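Local coordinates for protein hydrazine synthase alpha subunit (Candidatus Kuenenia stuttgartiensis, PDB 5C2V) that catalyses, within the hydrazine synthase complex, the condensation of hydroxylamine made in the gamma subunit with ammonia to give hydrazine, and carries two c-type hemes, at residues 11-16 with 22-27; 196-199 with 205-208; 581-584 with 588-591. One frame throughout, in Å; residues are numbered along the deposited sequence.

Interaction 1: 11-16 with 22-27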
ATOM      1  N   GLY D  11     -28.956  20.647 -33.046  1.00 86.01           N
ATOM      2  CA  GLY D  11     -29.257  19.234 -33.183  1.00 85.27           C
ATOM      3  C   GLY D  11     -28.292  18.480 -34.084  1.00 88.62           C
ATOM      4  O   GLY D  11     -28.332  17.253 -34.151  1.00 89.69           O
ATOM      5  N   LYS D  12     -27.421  19.210 -34.777  1.00 85.32           N
ATOM      6  CA  LYS D  12     -26.449  18.591 -35.677  1.00 83.57           C
ATOM      7  C   LYS D  12     -25.024  18.897 -35.221  1.00 78.61           C
ATOM      8  O   LYS D  12     -24.795  19.857 -34.488  1.00 78.94           O
ATOM      9  CB  LYS D  12     -26.662  19.068 -37.116  1.00 81.96           C
ATOM     10  CG  LYS D  12     -28.049  18.773 -37.674  1.00 88.15           C
ATOM     11  CD  LYS D  12     -28.364  17.284 -37.650  1.00 96.37           C
ATOM     12  CE  LYS D  12     -27.599  16.534 -38.730  1.00 98.90           C
ATOM     13  NZ  LYS D  12     -27.999  15.101 -38.802  1.00 87.68           N
ATOM     14  N   ALA D  13     -24.070  18.080 -35.660  1.00 72.27           N
ATOM     15  CA  ALA D  13     -22.696  18.185 -35.175  1.00 78.76           C
ATOM     16  C   ALA D  13     -21.708  18.591 -36.266  1.00 75.83           C
ATOM     17  O   ALA D  13     -21.934  18.347 -37.451  1.00 87.02           O
ATOM     18  CB  ALA D  13     -22.263  16.866 -34.550  1.00 76.79           C
ATOM     19  N   LEU D  14     -20.610  19.214 -35.847  1.00 70.17           N
ATOM     20  CA  LEU D  14     -19.543  19.609 -36.760  1.00 70.60           C
ATOM     21  C   LEU D  14     -18.691  18.395 -37.119  1.00 69.40           C
ATOM     22  O   LEU D  14     -18.613  17.438 -36.350  1.00 76.57           O
ATOM     23  CB  LEU D  14     -18.680  20.707 -36.132  1.00 68.32           C
ATOM     24  CG  LEU D  14     -17.763  21.506 -37.060  1.00 83.67           C
ATOM     25  CD1 LEU D  14     -18.579  22.237 -38.114  1.00 84.19           C
ATOM     26  CD2 LEU D  14     -16.917  22.488 -36.263  1.00 65.87           C
ATOM     27  N   TRP D  15     -18.054  18.435 -38.286  1.00 73.86           N
ATOM     28  CA  TRP D  15     -17.270  17.298 -38.763  1.00 78.32           C
ATOM     29  C   TRP D  15     -15.976  17.111 -37.972  1.00 75.14           C
ATOM     30  O   TRP D  15     -15.308  16.085 -38.101  1.00 73.83           O
ATOM     31  CB  TRP D  15     -16.955  17.451 -40.255  1.00 84.11           C
ATOM     32  CG  TRP D  15     -16.219  18.710 -40.612  1.00 79.99           C
ATOM     33  CD1 TRP D  15     -16.766  19.887 -41.031  1.00 76.55           C
ATOM     34  CD2 TRP D  15     -14.800  18.912 -40.592  1.00 74.30           C
ATOM     35  NE1 TRP D  15     -15.778  20.810 -41.270  1.00 75.36           N
ATOM     36  CE2 TRP D  15     -14.561  20.237 -41.008  1.00 69.72           C
ATOM     37  CE3 TRP D  15     -13.708  18.103 -40.261  1.00 71.73           C
ATOM     38  CZ2 TRP D  15     -13.277  20.771 -41.101  1.00 77.06           C
ATOM     39  CZ3 TRP D  15     -12.435  18.634 -40.356  1.00 66.79           C
ATOM     40  CH2 TRP D  15     -12.230  19.955 -40.772  1.00 75.94           C
ATOM     41  N   THR D  16     -15.623  18.103 -37.162  1.00 78.58           N
ATOM     42  CA  THR D  16     -14.439  18.010 -36.315  1.00 73.21           C
ATOM     43  C   THR D  16     -14.735  17.271 -35.015  1.00 70.63           C
ATOM     44  O   THR D  16     -13.820  16.829 -34.321  1.00 60.97           O
ATOM     45  CB  THR D  16     -13.875  19.397 -35.972  1.00 76.33           C
ATOM     46  OG1 THR D  16     -14.885  20.175 -35.319  1.00 82.20           O
ATOM     47  CG2 THR D  16     -13.422  20.114 -37.231  1.00 65.46           C
ATOM     48  N   SER D  22     -20.144  10.436 -34.974  1.00 80.67           N
ATOM     49  CA  SER D  22     -20.350   8.997 -34.847  1.00 65.88           C
ATOM     50  C   SER D  22     -21.797   8.643 -34.504  1.00 76.80           C
ATOM     51  O   SER D  22     -22.268   7.553 -34.825  1.00 92.19           O
ATOM     52  CB  SER D  22     -19.409   8.416 -33.790  1.00 68.25           C
ATOM     53  OG  SER D  22     -18.052   8.563 -34.175  1.00 63.48           O
ATOM     54  N   LYS D  23     -22.498   9.567 -33.856  1.00 64.79           N
ATOM     55  CA  LYS D  23     -23.886   9.335 -33.473  1.00 85.26           C
ATOM     56  C   LYS D  23     -24.804   9.373 -34.698  1.00 83.07           C
ATOM     57  O   LYS D  23     -25.774   8.617 -34.780  1.00100.26           O
ATOM     58  CB  LYS D  23     -24.333  10.368 -32.435  1.00 77.13           C
ATOM     59  CG  LYS D  23     -23.512  10.341 -31.151  1.00 84.33           C
ATOM     60  CD  LYS D  23     -23.985  11.382 -30.148  1.00 89.79           C
ATOM     61  CE  LYS D  23     -25.251  10.935 -29.436  1.00 84.49           C
ATOM     62  NZ  LYS D  23     -25.008   9.743 -28.576  1.00 64.76           N
ATOM     63  N   GLU D  24     -24.493  10.259 -35.637  1.00 79.88           N
ATOM     64  CA  GLU D  24     -25.254  10.394 -36.878  1.00 87.93           C
ATOM     65  C   GLU D  24     -24.870   9.368 -37.944  1.00 75.53           C
ATOM     66  O   GLU D  24     -25.729   8.846 -38.656  1.00 82.62           O
ATOM     67  CB  GLU D  24     -25.083  11.807 -37.448  1.00 81.54           C
ATOM     68  CG  GLU D  24     -25.567  12.909 -36.520  1.00101.40           C
ATOM     69  CD  GLU D  24     -25.009  14.277 -36.875  1.00101.90           C
ATOM     70  OE1 GLU D  24     -24.029  14.346 -37.645  1.00 93.21           O
ATOM     71  OE2 GLU D  24     -25.553  15.284 -36.375  1.00 95.14           O
ATOM     72  N   VAL D  25     -23.575   9.092 -38.058  1.00 63.08           N
ATOM     73  CA  VAL D  25     -23.057   8.281 -39.155  1.00 65.93           C
ATOM     74  C   VAL D  25     -23.220   6.787 -38.886  1.00 80.09           C
ATOM     75  O   VAL D  25     -23.027   5.960 -39.778  1.00 90.87           O
ATOM     76  CB  VAL D  25     -21.568   8.595 -39.421  1.00 75.68           C
ATOM     77  CG1 VAL D  25     -20.681   7.864 -38.424  1.00 76.19           C
ATOM     78  CG2 VAL D  25     -21.186   8.234 -40.852  1.00 66.92           C
ATOM     79  N   GLN D  26     -23.584   6.448 -37.652  1.00 86.23           N
ATOM     80  CA  GLN D  26     -23.737   5.055 -37.241  1.00 87.30           C
ATOM     81  C   GLN D  26     -24.744   4.284 -38.093  1.00 87.29           C
ATOM     82  O   GLN D  26     -24.377   3.365 -38.827  1.00 80.94           O
ATOM     83  CB  GLN D  26     -24.158   4.984 -35.775  1.00 84.83           C
ATOM     84  CG  GLN D  26     -24.360   3.569 -35.270  1.00 80.64           C
ATOM     85  CD  GLN D  26     -25.280   3.510 -34.072  1.00 87.29           C
ATOM     86  OE1 GLN D  26     -24.872   3.117 -32.980  1.00 73.56           O
ATOM     87  NE2 GLN D  26     -26.533   3.901 -34.272  1.00 90.32           N
ATOM     88  N   GLY D  27     -26.014   4.659 -37.983  1.00 71.40           N
ATOM     89  CA  GLY D  27     -27.083   3.940 -38.654  1.00 84.05           C
ATOM     90  C   GLY D  27     -27.630   2.837 -37.770  1.00 88.65           C
ATOM     91  O   GLY D  27     -27.047   2.526 -36.733  1.00109.70           O
TER
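Glu-24 meets Lys-12 and Ala-13 through one carboxylate oxygen, OE2. The amide N of Ala-13 donates a hydrogen bond to Glu-24 OE2 at 3.2 Å. The bond is bent, with 137° at the hydrogen, and the donor reaches OE2 on its syn side, 24° out of the carboxylate plane. The same OE2 forms a salt bridge with Lys-12 NZ at 3.5 Å, so one oxygen serves both the amide hydrogen bond and the ion pair.

The shapes of the two side chains explain how they meet. Glu-24 runs extended beyond CG and carries its carboxylate across from the helix to the loop. Lys-12 does the reverse: its chain bends at chi2 and again at chi3 (-74°), which brings CE and the ammonium beside the acid. Its methylenes approach the same oxygen, Lys-12 CE lying 3.4 Å from Glu-24 OE2 and CD 3.7 Å from it. Farther out, Ala-13 points its CB toward the helix and stops 4.1 Å from Glu-24 OE2, which makes this a loose contact.

Around this point, Lys-23 pairs with Asp-346, while Leu-14 and Trp-15 pack on the gamma subunit. The segments bury 135 Å² together, and the touching residues are exposed or partly so. The contact therefore joins the N-terminal loop to helix 18-25 mainly by electrostatics. At an exposed site solvent would probably weaken the ion pair, whereas the hydrogen bond from the Ala-13 amide probably helps to set where the carboxylate meets the loop.

Interaction 2: 196-199 with 205-208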
ATOM      1  N   LYS D 196       2.717   1.066 -49.809  1.00 87.31           N
ATOM      2  CA  LYS D 196       2.417   2.165 -50.711  1.00 79.71           C
ATOM      3  C   LYS D 196       1.605   3.265 -50.030  1.00 79.50           C
ATOM      4  O   LYS D 196       1.589   4.394 -50.500  1.00 74.80           O
ATOM      5  CB  LYS D 196       1.699   1.650 -51.963  1.00 85.46           C
ATOM      6  CG  LYS D 196       2.647   1.031 -52.989  1.00 88.63           C
ATOM      7  CD  LYS D 196       2.742  -0.473 -52.804  1.00 94.33           C
ATOM      8  CE  LYS D 196       3.777  -1.110 -53.712  1.00 93.55           C
ATOM      9  NZ  LYS D 196       3.757  -2.594 -53.578  1.00 85.27           N
ATOM     10  N   ILE D 197       0.945   2.945 -48.919  1.00 69.53           N
ATOM     11  CA  ILE D 197       0.200   3.959 -48.171  1.00 66.74           C
ATOM     12  C   ILE D 197       1.164   4.836 -47.375  1.00 69.47           C
ATOM     13  O   ILE D 197       1.006   6.058 -47.312  1.00 64.80           O
ATOM     14  CB  ILE D 197      -0.837   3.321 -47.227  1.00 70.74           C
ATOM     15  CG1 ILE D 197      -1.972   2.715 -48.055  1.00 73.20           C
ATOM     16  CG2 ILE D 197      -1.383   4.349 -46.239  1.00 76.29           C
ATOM     17  CD1 ILE D 197      -3.167   2.273 -47.246  1.00 78.69           C
ATOM     18  N   ILE D 198       2.172   4.203 -46.787  1.00 75.18           N
ATOM     19  CA  ILE D 198       3.259   4.921 -46.135  1.00 77.17           C
ATOM     20  C   ILE D 198       4.015   5.746 -47.174  1.00 63.39           C
ATOM     21  O   ILE D 198       4.464   6.859 -46.899  1.00 63.02           O
ATOM     22  CB  ILE D 198       4.221   3.950 -45.416  1.00 69.75           C
ATOM     23  CG1 ILE D 198       3.500   3.256 -44.261  1.00 74.05           C
ATOM     24  CG2 ILE D 198       5.446   4.680 -44.895  1.00 63.34           C
ATOM     25  CD1 ILE D 198       3.019   4.204 -43.187  1.00 70.64           C
ATOM     26  N   GLN D 199       4.129   5.201 -48.381  1.00 71.80           N
ATOM     27  CA  GLN D 199       4.775   5.909 -49.481  1.00 73.22           C
ATOM     28  C   GLN D 199       3.921   7.090 -49.927  1.00 57.87           C
ATOM     29  O   GLN D 199       4.435   8.095 -50.414  1.00 58.63           O
ATOM     30  CB  GLN D 199       5.034   4.964 -50.656  1.00 76.08           C
ATOM     31  CG  GLN D 199       5.963   5.538 -51.711  1.00 73.62           C
ATOM     32  CD  GLN D 199       6.295   4.543 -52.806  1.00 57.95           C
ATOM     33  OE1 GLN D 199       5.662   3.493 -52.925  1.00 83.13           O
ATOM     34  NE2 GLN D 199       7.297   4.869 -53.612  1.00 54.39           N
ATOM     35  N   VAL D 205       8.246   3.755 -49.029  1.00 77.06           N
ATOM     36  CA  VAL D 205       7.577   2.568 -48.509  1.00 76.43           C
ATOM     37  C   VAL D 205       8.000   2.308 -47.068  1.00 80.92           C
ATOM     38  O   VAL D 205       9.084   2.715 -46.646  1.00 69.35           O
ATOM     39  CB  VAL D 205       7.874   1.318 -49.361  1.00 67.68           C
ATOM     40  CG1 VAL D 205       7.266   1.460 -50.748  1.00 72.03           C
ATOM     41  CG2 VAL D 205       9.374   1.072 -49.446  1.00 65.43           C
ATOM     42  N   LEU D 206       7.134   1.636 -46.317  1.00 80.55           N
ATOM     43  CA  LEU D 206       7.381   1.369 -44.905  1.00 59.03           C
ATOM     44  C   LEU D 206       8.602   0.481 -44.699  1.00 58.36           C
ATOM     45  O   LEU D 206       8.757  -0.543 -45.364  1.00 66.56           O
ATOM     46  CB  LEU D 206       6.151   0.720 -44.266  1.00 56.54           C
ATOM     47  CG  LEU D 206       6.189   0.487 -42.754  1.00 65.90           C
ATOM     48  CD1 LEU D 206       6.406   1.795 -42.011  1.00 57.66           C
ATOM     49  CD2 LEU D 206       4.913  -0.192 -42.282  1.00 53.32           C
ATOM     50  N   SER D 207       9.474   0.891 -43.784  1.00 59.83           N
ATOM     51  CA  SER D 207      10.613   0.071 -43.397  1.00 57.69           C
ATOM     52  C   SER D 207      10.278  -0.653 -42.099  1.00 72.75           C
ATOM     53  O   SER D 207       9.619  -0.099 -41.219  1.00 68.91           O
ATOM     54  CB  SER D 207      11.874   0.916 -43.241  1.00 61.62           C
ATOM     55  OG  SER D 207      13.006   0.098 -43.000  1.00 53.72           O
ATOM     56  N   GLY D 208      10.733  -1.894 -41.992  1.00 80.80           N
ATOM     57  CA  GLY D 208      10.240  -2.802 -40.975  1.00 65.32           C
ATOM     58  C   GLY D 208      10.423  -4.206 -41.505  1.00 47.82           C
ATOM     59  O   GLY D 208      11.359  -4.470 -42.260  1.00 79.73           O
TER
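Ile-198 packs from helix 196-201 onto Leu-206 of the returning chain, and its atoms can be followed outward in order. Its CB already lies 3.8 Å from the backbone N of Leu-206 and is nearly as close to that residue's CB. At the branch the two arms divide the work. CG1, set beside the backbone N (chi1 -66°), reaches Leu-206 CB at 3.7 Å and also touches CD1 of the same leucine. CG2, on the other arm, lies against the backbone instead, 3.8 Å from Leu-206 CA. The terminal CD1 of Ile-198 leads on beyond these atoms, in a side chain that also packs on Trp-264.

Leu-206 answers with CB and one methyl, its side chain crossing that of the isoleucine at a slant. Both residues are buried, Ile-198 also touching Met-165 of strand 154-171 and Leu-206 touching Arg-189 of strand 186-191, two strands of one sheet.

Beside this apolar pair, Gln-199 and Val-205 lie alongside one another and point the same way. The extended glutamine (chi2 175°) carries its amide past the valine, where Gln-199 OE1 comes 3.4 Å from Val-205 CG1. Nearer the backbone, Gln-199 CB rests 3.8 Å from Val-205 N; the alpha carbons of these two residues are 4.5 Å apart, as expected where the chain doubles back.

The two segments meet by van der Waals contact, burying 236 Å² in all. Polar ties lie around them: Asp-191 accepts from Ile-198 N, and Ser-207 bonds to Lys-404. Shape fit and exclusion of water, rather than directed bonds, therefore hold the helix against the chain that follows it.

Interaction 3: 581-584 with 588-591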
ATOM      1  N   TRP D 581      19.489  21.655 -31.593  1.00 73.51           N
ATOM      2  CA  TRP D 581      19.819  21.783 -33.010  1.00 66.09           C
ATOM      3  C   TRP D 581      20.086  23.246 -33.369  1.00 58.65           C
ATOM      4  O   TRP D 581      19.148  24.030 -33.523  1.00 59.28           O
ATOM      5  CB  TRP D 581      18.663  21.210 -33.844  1.00 61.58           C
ATOM      6  CG  TRP D 581      18.771  21.370 -35.333  1.00 67.95           C
ATOM      7  CD1 TRP D 581      19.911  21.465 -36.068  1.00 66.37           C
ATOM      8  CD2 TRP D 581      17.683  21.446 -36.267  1.00 61.18           C
ATOM      9  NE1 TRP D 581      19.605  21.598 -37.403  1.00 65.92           N
ATOM     10  CE2 TRP D 581      18.245  21.590 -37.550  1.00 50.13           C
ATOM     11  CE3 TRP D 581      16.291  21.403 -36.141  1.00 74.64           C
ATOM     12  CZ2 TRP D 581      17.463  21.695 -38.701  1.00 69.08           C
ATOM     13  CZ3 TRP D 581      15.517  21.513 -37.285  1.00 65.34           C
ATOM     14  CH2 TRP D 581      16.106  21.655 -38.546  1.00 60.11           C
ATOM     15  N   TYR D 582      21.359  23.612 -33.514  1.00 56.84           N
ATOM     16  CA  TYR D 582      21.724  24.950 -33.984  1.00 70.05           C
ATOM     17  C   TYR D 582      22.266  25.035 -35.420  1.00 69.78           C
ATOM     18  O   TYR D 582      22.606  26.125 -35.882  1.00 80.20           O
ATOM     19  CB  TYR D 582      22.719  25.610 -33.014  1.00 73.42           C
ATOM     20  CG  TYR D 582      23.848  24.740 -32.500  1.00 49.35           C
ATOM     21  CD1 TYR D 582      23.660  23.891 -31.416  1.00 61.35           C
ATOM     22  CD2 TYR D 582      25.114  24.807 -33.066  1.00 47.44           C
ATOM     23  CE1 TYR D 582      24.692  23.110 -30.931  1.00 59.92           C
ATOM     24  CE2 TYR D 582      26.153  24.029 -32.587  1.00 67.87           C
ATOM     25  CZ  TYR D 582      25.935  23.182 -31.521  1.00 64.23           C
ATOM     26  OH  TYR D 582      26.966  22.406 -31.041  1.00 65.15           O
ATOM     27  N   ASP D 583      22.361  23.910 -36.124  1.00 76.18           N
ATOM     28  CA  ASP D 583      23.013  23.901 -37.438  1.00 61.28           C
ATOM     29  C   ASP D 583      22.087  23.423 -38.560  1.00 72.40           C
ATOM     30  O   ASP D 583      21.426  22.395 -38.430  1.00 75.81           O
ATOM     31  CB  ASP D 583      24.267  23.024 -37.395  1.00 50.66           C
ATOM     32  CG  ASP D 583      25.282  23.399 -38.458  1.00 69.47           C
ATOM     33  OD1 ASP D 583      24.903  24.072 -39.438  1.00 73.45           O
ATOM     34  OD2 ASP D 583      26.462  23.016 -38.312  1.00 67.16           O
ATOM     35  N   ASP D 584      22.058  24.159 -39.669  1.00 64.28           N
ATOM     36  CA  ASP D 584      21.138  23.854 -40.765  1.00 67.03           C
ATOM     37  C   ASP D 584      21.566  22.643 -41.590  1.00 61.98           C
ATOM     38  O   ASP D 584      20.750  22.044 -42.292  1.00 48.25           O
ATOM     39  CB  ASP D 584      20.977  25.071 -41.685  1.00 79.42           C
ATOM     40  CG  ASP D 584      22.251  25.421 -42.427  1.00 71.32           C
ATOM     41  OD1 ASP D 584      23.348  25.114 -41.918  1.00 80.16           O
ATOM     42  OD2 ASP D 584      22.151  26.011 -43.524  1.00 78.33           O
ATOM     43  N   TYR D 588      20.512  16.834 -35.876  1.00 46.15           N
ATOM     44  CA  TYR D 588      20.599  17.238 -34.475  1.00 63.55           C
ATOM     45  C   TYR D 588      22.033  17.579 -34.094  1.00 65.17           C
ATOM     46  O   TYR D 588      22.967  16.858 -34.449  1.00 64.06           O
ATOM     47  CB  TYR D 588      20.073  16.140 -33.550  1.00 43.57           C
ATOM     48  CG  TYR D 588      18.575  15.967 -33.567  1.00 29.29           C
ATOM     49  CD1 TYR D 588      17.735  16.956 -33.069  1.00 28.89           C
ATOM     50  CD2 TYR D 588      17.998  14.806 -34.061  1.00 30.43           C
ATOM     51  CE1 TYR D 588      16.363  16.798 -33.077  1.00 24.46           C
ATOM     52  CE2 TYR D 588      16.631  14.639 -34.071  1.00 26.74           C
ATOM     53  CZ  TYR D 588      15.816  15.636 -33.579  1.00 26.26           C
ATOM     54  OH  TYR D 588      14.450  15.470 -33.590  1.00 35.00           O
ATOM     55  N   ASP D 589      22.203  18.685 -33.380  1.00 65.73           N
ATOM     56  CA  ASP D 589      23.517  19.087 -32.891  1.00 67.59           C
ATOM     57  C   ASP D 589      23.760  18.698 -31.432  1.00 70.85           C
ATOM     58  O   ASP D 589      24.786  19.056 -30.856  1.00 71.07           O
ATOM     59  CB  ASP D 589      23.705  20.592 -33.068  1.00 81.41           C
ATOM     60  CG  ASP D 589      23.652  21.013 -34.520  1.00 64.97           C
ATOM     61  OD1 ASP D 589      24.614  20.714 -35.258  1.00 57.73           O
ATOM     62  OD2 ASP D 589      22.651  21.642 -34.921  1.00 53.00           O
ATOM     63  N   SER D 590      22.809  17.993 -30.827  1.00 69.27           N
ATOM     64  CA  SER D 590      22.951  17.567 -29.436  1.00 54.94           C
ATOM     65  C   SER D 590      23.972  16.438 -29.299  1.00 60.77           C
ATOM     66  O   SER D 590      24.058  15.567 -30.165  1.00 69.32           O
ATOM     67  CB  SER D 590      21.600  17.125 -28.868  1.00 47.96           C
ATOM     68  OG  SER D 590      21.033  16.085 -29.646  1.00 51.00           O
ATOM     69  N   PRO D 591      24.754  16.455 -28.208  1.00 60.11           N
ATOM     70  CA  PRO D 591      25.788  15.441 -27.960  1.00 61.16           C
ATOM     71  C   PRO D 591      25.216  14.048 -27.706  1.00 61.56           C
ATOM     72  O   PRO D 591      24.141  13.916 -27.119  1.00 58.87           O
ATOM     73  CB  PRO D 591      26.501  15.961 -26.704  1.00 48.76           C
ATOM     74  CG  PRO D 591      26.157  17.411 -26.630  1.00 57.48           C
ATOM     75  CD  PRO D 591      24.774  17.516 -27.188  1.00 52.30           C
TER
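Trp-581 and Asp-589 bring their alpha carbons to 4.6 Å where the chain, in neither helix nor strand, doubles back on itself. Asp-589 directs its carboxylate at the backbone of Tyr-582 and Asp-583. Its OD2 accepts a hydrogen bond from the amide N of Asp-583 at 2.6 Å; the angle at hydrogen is 135°, and the donor approaches from above the carboxylate plane, 37° out of it. Tyr-582 N also lies 2.7 Å from Asp-589 OD2.

Rings flank the acid. Trp-581 has its edge near Asp-589 OD2, though the exact placement of the indole is doubtful. Tyr-582 offers a face instead: Asp-589 CB sits over it, 3.7 Å from the ring centroid, in a CH-pi contact, with ring and carboxylate planes 27° apart. Looser packing places Trp-581 CB 4.4 Å from Tyr-588 CD1.

The other oxygen, Asp-589 OD1, is bonded to Ser-630 and lies 4.2 Å from Asp-583 OD2. That like-charge approach is probably eased by Arg-220 of the gamma subunit, which forms a salt bridge with Asp-583 OD1. Tyr-588 OH bonds to the carbonyl of Tyr-551.

This is a buried loop closure by an aspartate whose carboxylate accepts a hydrogen bond from a backbone amide across the turn, within the loop joining strands 553-556 and 596-599, at the interface with the gamma subunit.

In the fold
From the N terminus, the three contacts follow one another in series; none nests in or crosses another. Interaction 1 ties the loop before helix 18-25 to the later part of that helix, just ahead of the first propeller strand, 31-37. Interaction 2 comes next and folds the chain leaving helix 196-201 back on it, within the connection between strands 186-191 and 209-211, both of one sheet. Interaction 3 closes a turn beyond the pentacoordinated heme's attachment site, between strands 553-556 and 596-599. The contacts do not touch: nearest atoms are about 19 Å apart for 1 and 2, and about 17 Å for 2 and 3. Interactions 1 and 3 both adjoin the gamma subunit.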